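Sys-1 protein (Caenorhabditis elegans, PDB 3C2G) acts as a beta-catenin-like transcription coregulator of the Wnt asymmetry pathway, directly binding the TCF factor POP-1 to activate or repress target genes. Local coordinates at residues 49-54 with 86-91; 54-59 with 102-107; 351-356 with 402-407; 362-367 with 410-415. All coordinates share one frame; numbering follows the deposited sequence.

Contact 1 (49-54 with 86-91); sequences NCVQQI and RRFTFL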
# COMPACT_ATOMS: atom_id res chain seq x y z
N ASN A 49 8.83 11.19 -43.33
CA ASN A 49 8.61 10.12 -44.31
C ASN A 49 9.80 9.18 -44.50
O ASN A 49 9.62 8.04 -44.93
CB ASN A 49 7.99 10.61 -45.64
CG ASN A 49 8.97 11.29 -46.54
OD1 ASN A 49 9.30 12.45 -46.36
ND2 ASN A 49 9.44 10.56 -47.55
N CYS A 50 10.99 9.63 -44.15
CA CYS A 50 12.16 8.76 -44.08
C CYS A 50 11.91 7.63 -43.07
O CYS A 50 12.10 6.45 -43.37
CB CYS A 50 13.40 9.57 -43.70
SG CYS A 50 14.92 8.60 -43.40
N VAL A 51 11.44 8.00 -41.88
CA VAL A 51 11.05 7.04 -40.85
C VAL A 51 9.88 6.16 -41.31
O VAL A 51 9.92 4.95 -41.15
CB VAL A 51 10.75 7.75 -39.50
CG1 VAL A 51 10.12 6.79 -38.49
CG2 VAL A 51 12.02 8.37 -38.94
N GLN A 52 8.84 6.77 -41.88
CA GLN A 52 7.70 6.01 -42.38
C GLN A 52 8.08 4.93 -43.40
O GLN A 52 7.56 3.81 -43.35
CB GLN A 52 6.62 6.93 -42.96
CG GLN A 52 5.23 6.30 -42.99
CD GLN A 52 4.77 5.77 -41.61
OE1 GLN A 52 4.68 6.53 -40.64
NE2 GLN A 52 4.49 4.47 -41.53
N GLN A 53 8.98 5.29 -44.32
CA GLN A 53 9.52 4.37 -45.33
C GLN A 53 10.16 3.15 -44.67
O GLN A 53 9.87 2.02 -45.06
CB GLN A 53 10.56 5.05 -46.22
CG GLN A 53 10.01 6.00 -47.26
CD GLN A 53 11.10 6.60 -48.16
OE1 GLN A 53 12.06 7.23 -47.68
NE2 GLN A 53 10.95 6.41 -49.47
N ILE A 54 11.04 3.39 -43.70
CA ILE A 54 11.69 2.31 -42.96
C ILE A 54 10.68 1.47 -42.18
O ILE A 54 10.72 0.24 -42.22
CB ILE A 54 12.75 2.83 -41.97
CG1 ILE A 54 13.69 3.84 -42.64
CG2 ILE A 54 13.51 1.66 -41.33
CD1 ILE A 54 15.00 3.29 -43.11
N ARG A 86 14.15 -1.48 -32.79
CA ARG A 86 14.63 -1.22 -31.44
C ARG A 86 15.34 0.12 -31.38
O ARG A 86 15.11 0.91 -30.48
CB ARG A 86 15.55 -2.34 -30.96
CG ARG A 86 16.07 -2.14 -29.53
CD ARG A 86 16.85 -3.35 -29.02
NE ARG A 86 18.08 -3.54 -29.78
CZ ARG A 86 19.22 -2.91 -29.54
NH1 ARG A 86 19.31 -2.05 -28.53
NH2 ARG A 86 20.28 -3.15 -30.31
N ARG A 87 16.20 0.36 -32.36
CA ARG A 87 16.98 1.59 -32.42
C ARG A 87 16.11 2.83 -32.55
O ARG A 87 16.39 3.87 -31.93
CB ARG A 87 18.05 1.49 -33.51
CG ARG A 87 19.15 0.50 -33.12
CD ARG A 87 20.17 0.25 -34.22
NE ARG A 87 21.51 0.35 -33.64
CZ ARG A 87 22.23 -0.68 -33.20
NH1 ARG A 87 21.76 -1.92 -33.30
NH2 ARG A 87 23.42 -0.47 -32.67
N PHE A 88 15.02 2.71 -33.31
CA PHE A 88 14.02 3.77 -33.42
C PHE A 88 13.36 4.14 -32.09
O PHE A 88 12.80 5.23 -31.96
CB PHE A 88 12.91 3.35 -34.39
CG PHE A 88 13.25 3.52 -35.83
CD1 PHE A 88 14.57 3.70 -36.24
CD2 PHE A 88 12.25 3.47 -36.80
CE1 PHE A 88 14.88 3.85 -37.58
CE2 PHE A 88 12.55 3.62 -38.15
CZ PHE A 88 13.87 3.81 -38.55
N THR A 89 13.41 3.24 -31.12
CA THR A 89 12.72 3.48 -29.86
C THR A 89 13.60 4.14 -28.79
O THR A 89 13.08 4.60 -27.77
CB THR A 89 12.07 2.19 -29.31
OG1 THR A 89 13.07 1.19 -29.11
CG2 THR A 89 11.01 1.67 -30.27
N PHE A 90 14.91 4.20 -29.02
CA PHE A 90 15.78 4.90 -28.07
C PHE A 90 16.66 5.99 -28.68
O PHE A 90 17.17 6.83 -27.95
CB PHE A 90 16.62 3.92 -27.23
CG PHE A 90 17.70 3.21 -27.99
CD1 PHE A 90 18.90 3.84 -28.30
CD2 PHE A 90 17.54 1.87 -28.34
CE1 PHE A 90 19.90 3.17 -28.99
CE2 PHE A 90 18.54 1.19 -29.03
CZ PHE A 90 19.73 1.85 -29.36
N LEU A 91 16.85 5.96 -29.99
CA LEU A 91 17.69 6.96 -30.65
C LEU A 91 17.11 8.37 -30.46
O LEU A 91 15.94 8.61 -30.77
CB LEU A 91 17.84 6.64 -32.14
CG LEU A 91 19.25 6.48 -32.71
CD1 LEU A 91 20.14 5.57 -31.86
CD2 LEU A 91 19.14 5.91 -34.12
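The far end of the Phe88 ring presses obliquely against two branched side chains of helix 47-62, Ile54 and Val51. The closer packing is at Ile54, where CG2 comes to 3.5 Å from Phe88 CZ and Ile54 CB stands 3.7 Å from the same ring carbon. Val51 is more loosely engaged: it and the ring run past one another in opposite directions, and its CG1 stops 4.0 Å from Phe88 CE2. The phenyl group fills the space between the backbones, whose nearest alpha carbons, Val51 CA and Phe88 CA, are 8.6 Å apart. Phe88 CG lies anti to its own carbonyl carbon (chi1 -80°), which carries the ring outward from near the C terminus of helix 71-90. This is the helix-to-helix packing from which the all-helical armadillo domain is built. Ile54 also rests on Ile30 and Ile34 of helix 20-37, while Val51 touches Ile94. With an alanine in place of Phe88, Ile54 CG2 and Val51 CG1 would probably lose the aromatic surface they share, leaving a gap between the helices. Away from this buried core the helices carry partly exposed side chains, several of them polar. Gln52 points away from the contact and binds Gln100 through OE1, and Arg86 and Arg87 each form a salt bridge with Asp83. Exposed Phe90 lays one face over Arg87 O, 4.2 Å above the ring centre.

Contact 2 (54-59 with 102-107); sequences ILNIIY and VQMFCP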
# COMPACT_ATOMS: atom_id res chain seq x y z
N ILE A 54 11.04 3.39 -43.70
CA ILE A 54 11.69 2.31 -42.96
C ILE A 54 10.68 1.47 -42.18
O ILE A 54 10.72 0.24 -42.22
CB ILE A 54 12.75 2.83 -41.97
CG1 ILE A 54 13.69 3.84 -42.64
CG2 ILE A 54 13.51 1.66 -41.33
CD1 ILE A 54 15.00 3.29 -43.11
N LEU A 55 9.76 2.14 -41.49
CA LEU A 55 8.76 1.44 -40.70
C LEU A 55 7.94 0.54 -41.61
O LEU A 55 7.64 -0.61 -41.26
CB LEU A 55 7.84 2.41 -39.94
CG LEU A 55 8.44 3.19 -38.75
CD1 LEU A 55 7.40 4.16 -38.17
CD2 LEU A 55 8.99 2.26 -37.68
N ASN A 56 7.61 1.06 -42.79
CA ASN A 56 6.79 0.31 -43.73
C ASN A 56 7.52 -0.91 -44.26
O ASN A 56 6.89 -1.92 -44.57
CB ASN A 56 6.28 1.20 -44.85
CG ASN A 56 5.07 2.03 -44.43
OD1 ASN A 56 4.49 1.82 -43.36
ND2 ASN A 56 4.67 2.96 -45.29
N ILE A 57 8.85 -0.82 -44.35
CA ILE A 57 9.66 -1.98 -44.73
C ILE A 57 9.78 -3.00 -43.58
O ILE A 57 9.63 -4.21 -43.80
CB ILE A 57 11.07 -1.57 -45.26
CG1 ILE A 57 10.95 -0.85 -46.61
CG2 ILE A 57 11.96 -2.79 -45.42
CD1 ILE A 57 12.26 -0.27 -47.14
N ILE A 58 10.05 -2.51 -42.38
CA ILE A 58 10.05 -3.38 -41.20
C ILE A 58 8.77 -4.23 -41.17
O ILE A 58 8.82 -5.47 -41.11
CB ILE A 58 10.24 -2.58 -39.90
CG1 ILE A 58 11.68 -2.08 -39.81
CG2 ILE A 58 9.88 -3.45 -38.70
CD1 ILE A 58 11.90 -1.00 -38.81
N TYR A 59 7.63 -3.55 -41.27
CA TYR A 59 6.33 -4.23 -41.28
C TYR A 59 6.24 -5.26 -42.41
O TYR A 59 5.93 -6.43 -42.17
CB TYR A 59 5.22 -3.19 -41.40
CG TYR A 59 3.81 -3.73 -41.36
CD1 TYR A 59 3.52 -4.96 -40.77
CD2 TYR A 59 2.74 -2.98 -41.88
CE1 TYR A 59 2.23 -5.44 -40.73
CE2 TYR A 59 1.45 -3.45 -41.83
CZ TYR A 59 1.20 -4.68 -41.25
OH TYR A 59 -0.08 -5.18 -41.20
N VAL A 102 4.44 4.16 -32.57
CA VAL A 102 3.22 3.78 -31.86
C VAL A 102 2.07 3.51 -32.83
O VAL A 102 1.31 2.55 -32.63
CB VAL A 102 2.80 4.87 -30.83
CG1 VAL A 102 1.47 4.52 -30.15
CG2 VAL A 102 3.90 5.08 -29.80
N GLN A 103 1.95 4.33 -33.88
CA GLN A 103 0.86 4.19 -34.85
C GLN A 103 0.90 2.88 -35.62
O GLN A 103 -0.13 2.41 -36.09
CB GLN A 103 0.82 5.37 -35.83
CG GLN A 103 0.25 6.67 -35.25
CD GLN A 103 0.53 7.90 -36.13
OE1 GLN A 103 1.23 7.81 -37.14
NE2 GLN A 103 -0.01 9.05 -35.73
N MSE A 104 2.09 2.28 -35.73
CA MSE A 104 2.26 0.98 -36.38
C MSE A 104 1.51 -0.12 -35.65
O MSE A 104 1.13 -1.12 -36.24
CB MSE A 104 3.74 0.59 -36.47
CG MSE A 104 4.57 1.46 -37.42
SE MSE A 104 3.86 1.54 -39.26
CE MSE A 104 4.09 -0.34 -39.75
N PHE A 105 1.30 0.08 -34.35
CA PHE A 105 0.64 -0.92 -33.53
C PHE A 105 -0.87 -0.89 -33.67
O PHE A 105 -1.55 -1.86 -33.31
CB PHE A 105 1.03 -0.75 -32.08
CG PHE A 105 2.37 -1.33 -31.75
CD1 PHE A 105 2.47 -2.66 -31.34
CD2 PHE A 105 3.52 -0.55 -31.85
CE1 PHE A 105 3.71 -3.19 -31.02
CE2 PHE A 105 4.76 -1.09 -31.54
CZ PHE A 105 4.86 -2.41 -31.13
N CYS A 106 -1.39 0.21 -34.21
CA CYS A 106 -2.82 0.37 -34.43
C CYS A 106 -3.37 -0.66 -35.41
O CYS A 106 -2.84 -0.82 -36.51
CB CYS A 106 -3.11 1.78 -34.91
SG CYS A 106 -4.86 2.10 -35.10
N PRO A 107 -4.44 -1.38 -35.02
CA PRO A 107 -4.95 -2.44 -35.90
C PRO A 107 -5.61 -1.87 -37.15
O PRO A 107 -6.33 -0.87 -37.08
CB PRO A 107 -5.95 -3.18 -35.01
CG PRO A 107 -6.40 -2.17 -34.01
CD PRO A 107 -5.25 -1.24 -33.79
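The Tyr59 ring meets the terminal methyl of Met104, a selenomethionine, at an oblique slant. Met104 CE is 3.7 Å from Tyr59 CD2 and slightly closer, 3.5 Å, to the CB from which the ring hangs. Lys63 makes a cation-pi contact with this tyrosine, and the hydroxyl at the far end is hydrogen-bonded to the backbone oxygen of Gln113. In the segment 102-107 the Phe105 ring takes Val102 O in plane at its edge and meets Phe160 and Phe115 edge to face. It packs toward helices 154-164 and 115-122, whereas Met104, which also touches Phe115, reaches across to helix 47-62. Met104 does so with a bent chain: turns at chi2 (-56°) and chi3 (-64°) fold SE and CE down along the helix surface. Its CG lies 4.0 Å from Leu55 CD1, SE is 4.1 Å from Leu55 CB, and CE reaches Tyr59 one helical turn on. Asn56 stands at the margin, crossing the selenium chain at about a right angle with OD1 4.2 Å from Met104 SE; that oxygen is bonded to Gln52 NE2. The turn after helix 98-103, a type I beta turn from Gln103 to Cys106, thus docks on an earlier helix of the armadillo domain through one bent side chain. Between the two segments the attraction is essentially dispersive, resting on shape and on a polarisable selenium (sulfur in the natural protein), while the polar ends of Asn56 and Tyr59 are held by other residues.

Contact 3 (351-356 with 402-407); sequences NVVAHK and LRTLNN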
# COMPACT_ATOMS: atom_id res chain seq x y z
N ASN A 351 -4.91 -5.05 11.84
CA ASN A 351 -6.09 -5.48 11.08
C ASN A 351 -6.44 -6.94 11.29
O ASN A 351 -7.62 -7.29 11.36
CB ASN A 351 -5.93 -5.22 9.59
CG ASN A 351 -6.00 -3.75 9.23
OD1 ASN A 351 -6.62 -2.96 9.92
ND2 ASN A 351 -5.34 -3.39 8.13
N VAL A 352 -5.44 -7.81 11.38
CA VAL A 352 -5.72 -9.24 11.43
C VAL A 352 -6.43 -9.63 12.74
O VAL A 352 -7.26 -10.54 12.73
CB VAL A 352 -4.47 -10.13 11.17
CG1 VAL A 352 -3.62 -10.30 12.42
CG2 VAL A 352 -4.87 -11.48 10.63
N VAL A 353 -6.09 -8.96 13.84
CA VAL A 353 -6.70 -9.29 15.12
C VAL A 353 -8.10 -8.70 15.22
O VAL A 353 -8.89 -9.15 16.04
CB VAL A 353 -5.86 -8.85 16.36
CG1 VAL A 353 -4.46 -9.45 16.32
CG2 VAL A 353 -5.81 -7.32 16.50
N ALA A 354 -8.40 -7.69 14.40
CA ALA A 354 -9.67 -6.97 14.52
C ALA A 354 -10.86 -7.89 14.27
O ALA A 354 -10.94 -8.53 13.22
CB ALA A 354 -9.70 -5.79 13.59
N HIS A 355 -11.77 -7.96 15.25
CA HIS A 355 -13.05 -8.68 15.14
C HIS A 355 -12.92 -10.19 15.16
O HIS A 355 -13.85 -10.89 14.76
CB HIS A 355 -13.83 -8.29 13.87
CG HIS A 355 -14.13 -6.82 13.76
ND1 HIS A 355 -13.72 -6.06 12.69
CD2 HIS A 355 -14.81 -5.99 14.59
CE1 HIS A 355 -14.13 -4.81 12.86
NE2 HIS A 355 -14.79 -4.74 14.00
N LYS A 356 -11.79 -10.72 15.62
CA LYS A 356 -11.50 -12.14 15.51
C LYS A 356 -10.86 -12.67 16.79
O LYS A 356 -9.63 -12.62 16.98
CB LYS A 356 -10.59 -12.42 14.30
CG LYS A 356 -11.06 -11.85 12.97
CD LYS A 356 -9.99 -12.10 11.88
CE LYS A 356 -10.00 -11.01 10.79
NZ LYS A 356 -9.42 -9.73 11.27
N LEU A 402 -0.55 0.76 19.09
CA LEU A 402 -1.62 1.14 20.00
C LEU A 402 -2.99 0.76 19.48
O LEU A 402 -3.89 0.43 20.26
CB LEU A 402 -1.57 2.64 20.28
CG LEU A 402 -0.31 3.17 20.95
CD1 LEU A 402 -0.39 4.67 20.93
CD2 LEU A 402 -0.11 2.66 22.40
N ARG A 403 -3.17 0.80 18.16
CA ARG A 403 -4.42 0.32 17.57
C ARG A 403 -4.57 -1.20 17.79
O ARG A 403 -5.65 -1.71 18.05
CB ARG A 403 -4.49 0.69 16.09
CG ARG A 403 -5.88 1.08 15.61
CD ARG A 403 -5.92 1.55 14.12
NE ARG A 403 -5.05 0.76 13.26
CZ ARG A 403 -3.94 1.23 12.71
NH1 ARG A 403 -3.58 2.51 12.90
NH2 ARG A 403 -3.17 0.42 11.96
N THR A 404 -3.46 -1.93 17.73
CA THR A 404 -3.51 -3.35 18.02
C THR A 404 -3.84 -3.57 19.50
O THR A 404 -4.66 -4.43 19.82
CB THR A 404 -2.18 -4.04 17.68
OG1 THR A 404 -1.83 -3.70 16.34
CG2 THR A 404 -2.31 -5.55 17.84
N LEU A 405 -3.20 -2.79 20.38
CA LEU A 405 -3.48 -2.85 21.81
C LEU A 405 -4.96 -2.67 22.08
O LEU A 405 -5.55 -3.45 22.82
CB LEU A 405 -2.68 -1.81 22.60
CG LEU A 405 -2.85 -1.79 24.14
CD1 LEU A 405 -2.47 -3.12 24.76
CD2 LEU A 405 -2.06 -0.65 24.81
N ASN A 406 -5.56 -1.67 21.45
CA ASN A 406 -6.94 -1.30 21.67
C ASN A 406 -7.92 -2.38 21.23
O ASN A 406 -8.94 -2.60 21.88
CB ASN A 406 -7.26 0.03 21.00
CG ASN A 406 -6.46 1.20 21.60
OD1 ASN A 406 -5.78 1.06 22.62
ND2 ASN A 406 -6.54 2.36 20.95
N ASN A 407 -7.59 -3.08 20.14
CA ASN A 407 -8.37 -4.24 19.71
C ASN A 407 -8.32 -5.41 20.69
O ASN A 407 -9.26 -6.20 20.75
CB ASN A 407 -7.95 -4.69 18.31
CG ASN A 407 -8.35 -3.69 17.23
OD1 ASN A 407 -9.26 -2.88 17.44
ND2 ASN A 407 -7.66 -3.72 16.09
O HOH W 1 -6.34 -1.46 12.58
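Asn351 does not touch Arg403 directly but is bridged to it by a water on the peptide-binding surface of the armadillo domain: the water donates to Asn351 OD1 (3.1 Å) and accepts from Arg403 NE (2.7 Å), lying in plane at the guanidinium edge. Asn351 ND2 in turn holds the backbone of the bound peptide, as does Asn407 OD1 from the other segment. Val353, two residues on, makes the main apolar contact. With CG1 anti to the carbonyl carbon (chi1 -57°), its CG2 falls between the backbone N and the carbonyl carbon and packs 3.8 Å from Asn407 CB and 4.1 Å from Thr404 CG2. Thr404 turns its hydroxyl to Asn400 O, which leaves the methyl for the valine. At Ala354 the backbones draw closest, its CA 6.0 Å from Asn407 CA, and the methyl CB sits 3.8 Å from Asn407 ND2, an amide nitrogen that also bonds weakly to Ser350 O. His355 points away from helix 388-409, and its backbone N-H binds an acidic side chain of the peptide. Lys356, at the N-cap position of the next helix, curls back over the type II turn from Val353 to Lys356: its NZ donates to Ala354 O at 2.7 Å, tilted 18° from the carbonyl plane, and to Val352 O from above that carbonyl's plane.

Contact 4 (362-367 with 410-415); sequences IAIRSN and MMWIPT
A Schellman motif ends helix 357-365 in the armadillo domain, and Ile364, on the last helical turn and itself part of the motif, reaches toward Met411 and Trp412 in the loop between helix 388-409 and helix 425-432. Asn367, with positive phi, is the C-prime residue: its N bonds to Ile364 O (2.9 Å), and Ala368 N closes the motif on Ala363 O. The cross-contact is narrow and depends on a single methyl group. Ile364 CD1 stands 4.1 Å from both CZ2 and CH2 of Trp412, meeting the indole obliquely at its six-membered ring, and 4.2 Å from the selenium of Met411, a selenomethionine. The isoleucine and the tryptophan approach from opposite directions. The nearest alpha carbons, Ile364 CA and Met411 CA, are 12.0 Å apart, a distance spanned by the ethyl branch of Ile364, the indole, and a selenomethionine chain that bends at its last torsion. With chi2 at 156° the ethyl branch is nearly straight, placing CD1 at the far tip. Met411 CB also lies 3.8 Å above one face of the Trp412 ring, offset toward the rim. Helix 425-432 meets both partners through Glu427, which touches Ile364 and Trp412, and Val431 adds to the packing on the indole. Helix 368-377 adjoins Ile364 through Ile369, and helix 325-335 packs against Ile362 and Ser366.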
# COMPACT_ATOMS: atom_id res chain seq x y z
N ILE A 362 -4.39 -16.42 19.48
CA ILE A 362 -3.11 -16.84 18.92
C ILE A 362 -2.04 -15.79 19.25
O ILE A 362 -0.98 -16.11 19.80
CB ILE A 362 -3.21 -17.12 17.41
CG1 ILE A 362 -4.07 -18.37 17.19
CG2 ILE A 362 -1.82 -17.28 16.78
CD1 ILE A 362 -4.78 -18.45 15.85
N ALA A 363 -2.34 -14.54 18.92
CA ALA A 363 -1.43 -13.44 19.20
C ALA A 363 -0.97 -13.40 20.67
O ALA A 363 0.23 -13.34 20.96
CB ALA A 363 -2.06 -12.14 18.77
N ILE A 364 -1.92 -13.47 21.60
CA ILE A 364 -1.57 -13.44 23.03
C ILE A 364 -0.62 -14.56 23.45
O ILE A 364 0.34 -14.32 24.17
CB ILE A 364 -2.85 -13.42 23.91
CG1 ILE A 364 -3.49 -12.03 23.86
CG2 ILE A 364 -2.55 -13.81 25.36
CD1 ILE A 364 -4.95 -12.07 24.18
N ARG A 365 -0.87 -15.78 22.97
CA ARG A 365 -0.00 -16.91 23.30
C ARG A 365 1.39 -16.77 22.70
O ARG A 365 2.33 -17.43 23.15
CB ARG A 365 -0.63 -18.24 22.86
CG ARG A 365 -1.79 -18.69 23.72
CD ARG A 365 -2.19 -20.15 23.44
NE ARG A 365 -3.07 -20.28 22.28
CZ ARG A 365 -2.66 -20.62 21.05
NH1 ARG A 365 -1.37 -20.86 20.82
NH2 ARG A 365 -3.54 -20.71 20.05
N SER A 366 1.54 -15.92 21.69
CA SER A 366 2.86 -15.67 21.16
C SER A 366 3.43 -14.34 21.66
O SER A 366 4.40 -13.83 21.10
CB SER A 366 2.85 -15.73 19.63
OG SER A 366 2.22 -16.93 19.21
N ASN A 367 2.82 -13.81 22.72
CA ASN A 367 3.31 -12.61 23.39
C ASN A 367 3.15 -11.33 22.58
O ASN A 367 3.94 -10.40 22.72
CB ASN A 367 4.78 -12.77 23.83
CG ASN A 367 4.91 -13.39 25.22
OD1 ASN A 367 3.96 -13.98 25.76
ND2 ASN A 367 6.09 -13.25 25.82
N MSE A 410 -10.60 -4.55 24.47
CA MSE A 410 -12.05 -4.72 24.40
C MSE A 410 -12.53 -5.95 25.15
O MSE A 410 -13.47 -5.88 25.94
CB MSE A 410 -12.50 -4.79 22.94
CG MSE A 410 -11.95 -3.67 22.08
SE MSE A 410 -13.06 -2.05 22.03
CE MSE A 410 -13.46 -1.75 23.93
N MSE A 411 -11.86 -7.08 24.91
CA MSE A 411 -12.14 -8.36 25.57
C MSE A 411 -12.48 -8.23 27.06
O MSE A 411 -13.39 -8.89 27.55
CB MSE A 411 -10.93 -9.29 25.45
CG MSE A 411 -10.62 -9.78 24.04
SE MSE A 411 -8.87 -10.68 23.99
CE MSE A 411 -9.18 -12.10 25.32
N TRP A 412 -11.74 -7.39 27.77
CA TRP A 412 -11.69 -7.45 29.22
C TRP A 412 -12.43 -6.33 29.93
O TRP A 412 -12.42 -6.28 31.16
CB TRP A 412 -10.24 -7.48 29.68
CG TRP A 412 -9.51 -8.61 29.10
CD1 TRP A 412 -9.84 -9.93 29.19
CD2 TRP A 412 -8.31 -8.55 28.33
NE1 TRP A 412 -8.92 -10.69 28.53
CE2 TRP A 412 -7.96 -9.87 27.99
CE3 TRP A 412 -7.48 -7.50 27.90
CZ2 TRP A 412 -6.83 -10.18 27.24
CZ3 TRP A 412 -6.35 -7.81 27.16
CH2 TRP A 412 -6.04 -9.14 26.84
N ILE A 413 -13.04 -5.44 29.17
CA ILE A 413 -13.81 -4.36 29.76
C ILE A 413 -15.27 -4.79 29.85
O ILE A 413 -15.85 -5.22 28.85
CB ILE A 413 -13.61 -3.03 29.00
CG1 ILE A 413 -12.11 -2.68 28.99
CG2 ILE A 413 -14.39 -1.90 29.66
CD1 ILE A 413 -11.71 -1.68 27.95
N PRO A 414 -15.85 -4.71 31.07
CA PRO A 414 -17.23 -5.13 31.36
C PRO A 414 -18.25 -4.54 30.40
O PRO A 414 -18.47 -3.33 30.39
CB PRO A 414 -17.47 -4.58 32.78
CG PRO A 414 -16.31 -3.65 33.06
CD PRO A 414 -15.18 -4.22 32.29
N THR A 415 -18.84 -5.40 29.57
CA THR A 415 -19.91 -5.02 28.67
C THR A 415 -21.24 -5.57 29.21
O THR A 415 -21.36 -6.78 29.40
CB THR A 415 -19.67 -5.52 27.23

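How the contacts relate
From the N terminus, helix 47-62 supplies the first segments of contacts 1 and 2, which share Ile54. Contact 1 closes its loop on helix 71-90 and contact 2 on the end of helix 98-103, so the two loops cross. They also touch, with Phe88 CD2 3.6 Å from Leu55 CD2. Contacts 3 and 4 follow in series, with centres 57 to 67 Å from those of the first pair and on the opposite side of the chain's centre. They cross in the same manner: consecutive helices 339-352 and 357-365 are tied respectively to helix 388-409 and the loop after it. Their centres lie about 10 Å apart.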